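Local coordinates for Hcp protein (Burkholderia pseudomallei K96243, PDB 3WX6) that forms hexameric rings and probably builds the tube of a type VI secretion system, an extended loop being critical for assembly and function, at residues R44-E47 with G48-P51. Sequence-based numbering, arbitrary orientation.
Sequences RLQE and GLTP
Q46 and L49 are the first and last residues of a type II beta turn, with E47 and G48 at its corners, at the tip of the loop between strand 36-40 and the short helix 51-54 of this Hcp subunit. L49 N donates to Q46 O over 3.1 Å, with 158° at the hydrogen. G48 takes the third place of the turn with a positive phi of 81°, a conformation a residue without CB adopts readily.

The side chains of the two end residues leave on one side of the turn and meet there at a slant. Q46 CB lies 3.7 Å from L49 CB, and L49 CD2 is almost as near to Q46 CB. Beyond this the glutamine chain runs extended, bringing its OE1 to 4.1 Å from L49 CD2, a van der Waals approach. E47 sends its chain outward from the turn.

L45 reaches across the mouth of the loop. With CG anti to the backbone N (chi1 -176°), its branched end is carried over the backbone beyond the turn, where CD2 rests 3.5 Å from L49 O. The same methyl touches the ring of P51 at CG, 4.3 Å away, while CD1 approaches L49 CB and P51 CA. L45 and L49 also pack on A54 of the helix, and R79 of the second subunit lies against L45 and P51, placing this surface loop at a contact between subunits. T50, the N-cap residue, turns its side chain away from 44-47 and directs OG1 to A53 N in a weak hydrogen bond.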
loop_
_atom_site.group_PDB
_atom_site.type_symbol
_atom_site.label_atom_id
_atom_site.label_comp_id
_atom_site.label_asym_id
_atom_site.label_seq_id
_atom_site.Cartn_x
_atom_site.Cartn_y
_atom_site.Cartn_z
ATOM N N ARG A 44 -17.187 -14.938 22.613
ATOM C CA ARG A 44 -18.506 -15.230 23.146
ATOM C C ARG A 44 -19.067 -16.438 22.415
ATOM O O ARG A 44 -19.295 -16.398 21.204
ATOM C CB ARG A 44 -19.428 -14.009 22.995
ATOM C CG ARG A 44 -20.927 -14.311 22.954
ATOM C CD ARG A 44 -21.701 -13.244 22.176
ATOM N NE ARG A 44 -23.107 -13.607 21.981
ATOM C CZ ARG A 44 -23.571 -14.337 20.971
ATOM N NH1 ARG A 44 -22.744 -14.791 20.041
ATOM N NH2 ARG A 44 -24.867 -14.608 20.890
ATOM N N LEU A 45 -19.264 -17.521 23.158
ATOM C CA LEU A 45 -19.816 -18.738 22.584
ATOM C C LEU A 45 -21.335 -18.712 22.719
ATOM O O LEU A 45 -21.870 -18.581 23.822
ATOM C CB LEU A 45 -19.228 -19.983 23.261
ATOM C CG LEU A 45 -19.649 -21.347 22.701
ATOM C CD1 LEU A 45 -19.205 -21.481 21.259
ATOM C CD2 LEU A 45 -19.096 -22.499 23.524
ATOM N N GLN A 46 -22.017 -18.803 21.582
ATOM C CA GLN A 46 -23.470 -18.951 21.525
ATOM C C GLN A 46 -24.008 -20.019 22.485
ATOM O O GLN A 46 -23.432 -21.102 22.598
ATOM C CB GLN A 46 -23.892 -19.297 20.093
ATOM C CG GLN A 46 -25.391 -19.441 19.894
ATOM C CD GLN A 46 -25.774 -19.610 18.437
ATOM O OE1 GLN A 46 -25.159 -19.029 17.542
ATOM N NE2 GLN A 46 -26.801 -20.411 18.195
ATOM N N GLU A 47 -25.107 -19.714 23.172
ATOM C CA GLU A 47 -25.749 -20.690 24.053
ATOM C C GLU A 47 -26.140 -21.962 23.308
ATOM O O GLU A 47 -26.880 -21.915 22.319
ATOM C CB GLU A 47 -26.988 -20.076 24.718
ATOM C CG GLU A 47 -27.625 -20.919 25.825
ATOM C CD GLU A 47 -26.751 -21.123 27.047
ATOM O OE1 GLU A 47 -25.728 -20.420 27.190
ATOM O OE2 GLU A 47 -27.097 -21.996 27.876
ATOM N N GLY A 48 -25.634 -23.097 23.785
ATOM C CA GLY A 48 -25.935 -24.388 23.189
ATOM C C GLY A 48 -25.136 -24.756 21.951
ATOM O O GLY A 48 -25.404 -25.778 21.322
ATOM N N LEU A 49 -24.160 -23.925 21.598
ATOM C CA LEU A 49 -23.317 -24.170 20.430
ATOM C C LEU A 49 -22.016 -24.889 20.787
ATOM O O LEU A 49 -21.359 -24.550 21.771
ATOM C CB LEU A 49 -23.000 -22.847 19.724
ATOM C CG LEU A 49 -22.399 -22.958 18.319
ATOM C CD1 LEU A 49 -23.370 -23.627 17.348
ATOM C CD2 LEU A 49 -21.971 -21.595 17.804
ATOM N N THR A 50 -21.659 -25.885 19.981
ATOM C CA THR A 50 -20.392 -26.587 20.139
ATOM C C THR A 50 -19.251 -25.711 19.644
ATOM O O THR A 50 -19.388 -25.047 18.616
ATOM C CB THR A 50 -20.374 -27.918 19.362
ATOM O OG1 THR A 50 -20.594 -27.665 17.967
ATOM C CG2 THR A 50 -21.463 -28.845 19.888
ATOM N N PRO A 51 -18.129 -25.691 20.385
ATOM C CA PRO A 51 -16.939 -24.922 20.003
ATOM C C PRO A 51 -16.535 -25.123 18.549
ATOM O O PRO A 51 -16.117 -24.163 17.903
ATOM C CB PRO A 51 -15.864 -25.457 20.948
ATOM C CG PRO A 51 -16.624 -25.791 22.175
ATOM C CD PRO A 51 -17.950 -26.339 21.695
#